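Local coordinates for protein NADH:ubiquinone oxidoreductase, Na translocating, F subunit (PDB 2R6H) that binds flavin-adenine dinucleotide and, as the FAD- and NAD-binding region of an F subunit, belongs to the ferredoxin reductase-like flavoproteins, at residues A[17-22]-A[60-65]; A[158-163]-A[256-261]. All coordinates share one frame; numbering follows the deposited sequence.

Contact 1: residues A[17-22]-A[60-65]. With SO4 (sulfate ion), chain G; SO4 (sulfate ion), chain E.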
# COMPACT_ATOMS: atom_id res chain seq x y z
N ASN A 17 -8.91 -2.15 -12.98
CA ASN A 17 -9.27 -1.67 -11.66
C ASN A 17 -10.12 -2.68 -10.89
O ASN A 17 -11.31 -2.48 -10.69
CB ASN A 17 -10.01 -0.33 -11.75
CG ASN A 17 -9.83 0.52 -10.52
OD1 ASN A 17 -8.75 0.58 -9.94
ND2 ASN A 17 -10.90 1.20 -10.10
N LYS A 18 -9.48 -3.77 -10.46
CA LYS A 18 -10.16 -4.79 -9.68
C LYS A 18 -9.75 -4.73 -8.21
O LYS A 18 -8.61 -4.38 -7.89
CB LYS A 18 -9.87 -6.18 -10.24
CG LYS A 18 -10.93 -6.70 -11.20
CD LYS A 18 -10.33 -7.64 -12.23
CE LYS A 18 -10.11 -9.03 -11.65
NZ LYS A 18 -9.50 -9.96 -12.64
N ASN A 19 -10.68 -5.06 -7.33
CA ASN A 19 -10.38 -5.14 -5.90
C ASN A 19 -9.31 -6.18 -5.59
O ASN A 19 -9.34 -7.30 -6.12
CB ASN A 19 -11.65 -5.44 -5.11
CG ASN A 19 -12.35 -4.18 -4.62
OD1 ASN A 19 -12.93 -3.44 -5.40
ND2 ASN A 19 -12.28 -3.94 -3.31
N VAL A 20 -8.37 -5.82 -4.73
CA VAL A 20 -7.28 -6.70 -4.37
C VAL A 20 -7.38 -7.07 -2.85
O VAL A 20 -6.86 -8.09 -2.39
CB VAL A 20 -5.94 -6.06 -4.81
CG1 VAL A 20 -5.27 -5.30 -3.67
CG2 VAL A 20 -5.04 -7.10 -5.41
N SER A 21 -8.11 -6.25 -2.11
CA SER A 21 -8.56 -6.59 -0.76
C SER A 21 -9.90 -5.92 -0.63
O SER A 21 -10.47 -5.50 -1.63
CB SER A 21 -7.64 -6.01 0.28
OG SER A 21 -7.81 -4.61 0.30
N THR A 22 -10.40 -5.77 0.59
CA THR A 22 -11.73 -5.17 0.74
C THR A 22 -11.78 -3.67 0.41
O THR A 22 -12.76 -3.18 -0.15
CB THR A 22 -12.31 -5.40 2.12
OG1 THR A 22 -12.58 -6.79 2.30
CG2 THR A 22 -13.62 -4.63 2.24
N ASP A 60 -17.52 -1.61 -8.73
CA ASP A 60 -17.40 -3.03 -9.06
C ASP A 60 -16.56 -3.73 -8.01
O ASP A 60 -15.35 -3.54 -7.95
CB ASP A 60 -16.75 -3.21 -10.44
CG ASP A 60 -16.98 -4.60 -11.02
OD1 ASP A 60 -17.46 -5.48 -10.28
OD2 ASP A 60 -16.69 -4.81 -12.22
N ILE A 61 -17.21 -4.54 -7.19
CA ILE A 61 -16.55 -5.30 -6.13
C ILE A 61 -16.83 -6.81 -6.23
O ILE A 61 -17.98 -7.22 -6.30
CB ILE A 61 -17.03 -4.83 -4.73
CG1 ILE A 61 -16.98 -3.30 -4.63
CG2 ILE A 61 -16.19 -5.48 -3.61
CD1 ILE A 61 -15.58 -2.78 -4.48
N GLN A 62 -15.79 -7.63 -6.20
CA GLN A 62 -15.98 -9.09 -6.28
C GLN A 62 -16.68 -9.72 -5.06
O GLN A 62 -16.63 -9.20 -3.95
CB GLN A 62 -14.66 -9.80 -6.51
CG GLN A 62 -13.83 -9.24 -7.63
CD GLN A 62 -12.89 -8.18 -7.13
OE1 GLN A 62 -13.30 -7.06 -6.84
NE2 GLN A 62 -11.61 -8.53 -7.03
N ASP A 63 -17.29 -10.88 -5.28
CA ASP A 63 -18.10 -11.59 -4.28
C ASP A 63 -17.50 -11.60 -2.88
O ASP A 63 -18.21 -11.43 -1.89
CB ASP A 63 -18.34 -13.04 -4.72
CG ASP A 63 -18.71 -13.18 -6.22
OD1 ASP A 63 -19.06 -12.16 -6.88
OD2 ASP A 63 -18.66 -14.33 -6.72
N ARG A 64 -16.19 -11.80 -2.81
CA ARG A 64 -15.51 -12.02 -1.53
C ARG A 64 -15.11 -10.75 -0.80
O ARG A 64 -14.66 -10.81 0.34
CB ARG A 64 -14.29 -12.90 -1.74
CG ARG A 64 -13.13 -12.23 -2.42
CD ARG A 64 -12.13 -13.28 -2.87
NE ARG A 64 -10.80 -12.75 -3.20
CZ ARG A 64 -10.42 -12.37 -4.43
NH1 ARG A 64 -11.28 -12.43 -5.45
NH2 ARG A 64 -9.18 -11.92 -4.63
N PHE A 65 -15.25 -9.60 -1.45
CA PHE A 65 -14.92 -8.34 -0.80
C PHE A 65 -16.18 -7.57 -0.47
O PHE A 65 -16.16 -6.66 0.36
CB PHE A 65 -14.01 -7.49 -1.68
CG PHE A 65 -12.70 -8.14 -1.97
CD1 PHE A 65 -11.85 -8.49 -0.94
CD2 PHE A 65 -12.33 -8.42 -3.28
CE1 PHE A 65 -10.65 -9.11 -1.20
CE2 PHE A 65 -11.11 -9.05 -3.54
CZ PHE A 65 -10.28 -9.38 -2.50
S SO4 G . -14.57 -14.24 -5.68
O1 SO4 G . -14.83 -13.40 -4.51
O2 SO4 G . -13.57 -13.59 -6.52
O3 SO4 G . -14.15 -15.57 -5.20
O4 SO4 G . -15.79 -14.37 -6.47
S SO4 E . -10.40 -11.68 -9.06
O1 SO4 E . -9.40 -10.68 -9.42
O2 SO4 E . -9.90 -12.97 -9.49
O3 SO4 E . -10.59 -11.71 -7.61
O4 SO4 E . -11.69 -11.41 -9.71
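Gln62 sets off with CG anti to its carbonyl carbon (chi1 -49°) and then bends at chi2, which swings its amide across to the backbone of Asn19. There the primary amide works as a two-ended clamp: Gln62 NE2 donates to a lone pair of Asn19 O, in the carbonyl plane, at 2.7 Å, while Asn19 N gives only a weak bond to Gln62 OE1. Asparagine suits position 19 because its own amide braces the turn that follows, Asn19 ND2 reaching Ser21 O at 2.9 Å nearly along the C=O axis. Phe65, its CG likewise anti to the carbonyl carbon, lays one ring face against the Ser21 peptide, with Ser21 O 3.3 Å above the ring plane; Arg64 CG covers the opposite face. Phe65 CE2 sits 3.5 Å above the centre of the Arg64 guanidinium, whose edge meets two sulfate ions, probably from the crystallisation liquor, Arg64 NH1 bonding to O2 of the chain G ion at 2.8 Å. The contact thus joins the end of strand 9-19 to the loop leading into helix 66-71. Lys25 of strand 24-30 ties Asn19 OD1 to Asp60 O, and Thr22 bonds Glu199 through its hydroxyl and Trp69 of helix 66-71 through its carbonyl.

Contact 2: residues A[158-163]-A[256-261]; sequences EMLYIG and IEYYMC
The rings of Tyr161 and Tyr259 lie side by side, planes 21° apart but slid so far that they barely overlap: Tyr259 CB and CD2 sit over one face of Tyr161, and Tyr161 OH stands over the rim of one face of Tyr259. The Tyr259 ring also stacks with Phe285 of strand 284-287. On the other side of the sheet, Ile256 CG2 lies 3.8 Å above one face of the Tyr258 ring, offset toward its rim. These are neighbouring strands at the centre of the five-stranded parallel sheet of a Rossmann-like NAD-binding domain, in the order 3-2-1-4-5. Helix 168-181 packs on the Tyr161 side and helix 264-277 on the side of Ile162, Tyr258 and Met260, so apolar Ile162 and Met260 and hydroxyl-tipped Tyr161 and Tyr258 suit these faces. Selenomethionine Met159 adds an oblique Met-aromatic contact, SE lying 5.2 Å from the Tyr259 ring centroid. Leu160, with CG anti to its backbone N, brings CB to Ile256 CG2 at 3.8 Å and CD1 to Tyr258.

Polar groups among these side chains are paired. Tyr259 OH donates to Glu257 OE1 from above the carboxylate plane and also bonds Gln153, while Glu257 has Thr155 and Arg186 as further partners. Tyr161 OH bonds Gln174 of helix 168-181. Glu158, extended alongside Ile256, meets Tyr246 and Lys187 at its tip.

Five backbone hydrogen bonds hold the strands, whose axes run 16° from parallel. Leu160 N points nearly along the C=O axis of Glu257 O at 3.0 Å, whereas Tyr259 N reaches Leu160 O from 33° above the carbonyl plane.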
# COMPACT_ATOMS: atom_id res chain seq x y z
N GLU A 158 21.44 -4.90 6.80
CA GLU A 158 20.21 -5.69 6.78
C GLU A 158 19.03 -4.76 6.57
O GLU A 158 19.00 -3.66 7.10
CB GLU A 158 20.02 -6.47 8.08
CG GLU A 158 18.74 -7.30 8.10
CD GLU A 158 18.52 -8.08 9.39
OE1 GLU A 158 19.47 -8.18 10.22
OE2 GLU A 158 17.39 -8.60 9.57
N MSE A 159 18.04 -5.21 5.80
CA MSE A 159 16.82 -4.46 5.64
C MSE A 159 15.66 -5.18 6.30
O MSE A 159 15.53 -6.41 6.20
CB MSE A 159 16.51 -4.24 4.17
CG MSE A 159 17.73 -4.00 3.29
SE MSE A 159 17.29 -3.25 1.52
CE MSE A 159 18.48 -4.36 0.41
N LEU A 160 14.82 -4.41 6.99
CA LEU A 160 13.57 -4.91 7.53
C LEU A 160 12.42 -4.03 7.06
O LEU A 160 12.34 -2.86 7.43
CB LEU A 160 13.61 -4.92 9.06
CG LEU A 160 12.64 -5.87 9.78
CD1 LEU A 160 13.14 -6.15 11.20
CD2 LEU A 160 11.24 -5.28 9.81
N TYR A 161 11.54 -4.58 6.22
CA TYR A 161 10.39 -3.86 5.70
C TYR A 161 9.15 -4.09 6.56
O TYR A 161 8.85 -5.22 6.93
CB TYR A 161 10.10 -4.28 4.26
CG TYR A 161 11.01 -3.63 3.25
CD1 TYR A 161 12.26 -4.17 2.97
CD2 TYR A 161 10.63 -2.47 2.60
CE1 TYR A 161 13.09 -3.56 2.05
CE2 TYR A 161 11.46 -1.85 1.69
CZ TYR A 161 12.69 -2.40 1.41
OH TYR A 161 13.50 -1.78 0.50
N ILE A 162 8.44 -3.01 6.87
CA ILE A 162 7.24 -3.10 7.69
C ILE A 162 6.10 -2.45 6.94
O ILE A 162 6.03 -1.23 6.86
CB ILE A 162 7.40 -2.31 9.01
CG1 ILE A 162 8.65 -2.74 9.78
CG2 ILE A 162 6.16 -2.48 9.87
CD1 ILE A 162 8.81 -2.02 11.09
N GLY A 163 5.17 -3.23 6.40
CA GLY A 163 4.08 -2.62 5.69
C GLY A 163 2.73 -2.81 6.35
O GLY A 163 2.53 -3.77 7.09
N ILE A 256 20.22 -2.23 11.52
CA ILE A 256 19.25 -2.54 10.50
C ILE A 256 18.71 -1.24 9.94
O ILE A 256 18.59 -0.25 10.65
CB ILE A 256 18.10 -3.38 11.09
CG1 ILE A 256 18.64 -4.68 11.69
CG2 ILE A 256 17.03 -3.66 10.04
CD1 ILE A 256 17.57 -5.57 12.29
N GLU A 257 18.40 -1.25 8.65
CA GLU A 257 17.65 -0.17 8.05
C GLU A 257 16.21 -0.62 8.03
O GLU A 257 15.90 -1.74 7.64
CB GLU A 257 18.16 0.17 6.65
CG GLU A 257 19.34 1.14 6.64
CD GLU A 257 20.32 0.92 5.49
OE1 GLU A 257 19.93 0.24 4.50
OE2 GLU A 257 21.47 1.43 5.60
N TYR A 258 15.33 0.26 8.49
CA TYR A 258 13.90 -0.02 8.58
C TYR A 258 13.14 0.75 7.51
O TYR A 258 13.08 1.98 7.55
CB TYR A 258 13.40 0.37 9.97
CG TYR A 258 13.99 -0.48 11.05
CD1 TYR A 258 15.19 -0.15 11.64
CD2 TYR A 258 13.36 -1.64 11.47
CE1 TYR A 258 15.75 -0.95 12.61
CE2 TYR A 258 13.90 -2.43 12.45
CZ TYR A 258 15.09 -2.08 13.01
OH TYR A 258 15.63 -2.88 13.98
N TYR A 259 12.57 0.05 6.55
CA TYR A 259 11.73 0.73 5.59
C TYR A 259 10.28 0.40 5.90
O TYR A 259 9.87 -0.74 5.77
CB TYR A 259 12.10 0.34 4.16
CG TYR A 259 13.55 0.65 3.82
CD1 TYR A 259 13.90 1.84 3.20
CD2 TYR A 259 14.56 -0.24 4.15
CE1 TYR A 259 15.23 2.12 2.91
CE2 TYR A 259 15.88 0.04 3.86
CZ TYR A 259 16.21 1.21 3.24
OH TYR A 259 17.53 1.46 2.96
N MSE A 260 9.52 1.38 6.34
CA MSE A 260 8.11 1.12 6.59
C MSE A 260 7.20 2.08 5.85
O MSE A 260 7.56 3.21 5.59
CB MSE A 260 7.80 1.13 8.08
CG MSE A 260 7.28 2.45 8.61
SE MSE A 260 6.88 2.30 10.52
CE MSE A 260 5.98 0.59 10.50
N CYS A 261 6.02 1.59 5.50
CA CYS A 261 4.95 2.44 5.03
C CYS A 261 3.62 1.86 5.47
O CYS A 261 3.34 0.69 5.24
CB CYS A 261 4.98 2.58 3.52
SG CYS A 261 3.85 3.88 2.96

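The two contacts lie on opposite sides of the chain's centre, 28 Å apart between centres, and share no strand or helix. Contact 1 is partly buried and joins a strand end of the antiparallel sheet to an irregular loop, so side-chain amides do the work of backbone pairing, and Arg64 at its outer side binds two sulfate ions. Contact 2 is buried in the middle of the parallel sheet, where regular main-chain bonding repeats along both strands and aromatic and aliphatic groups fill the space under the helices. Neither distance to the flavin is one of direct contact: the side chain of Ser21 is about 10 Å from the bound flavin-adenine dinucleotide and that of Cys261 about 7 Å.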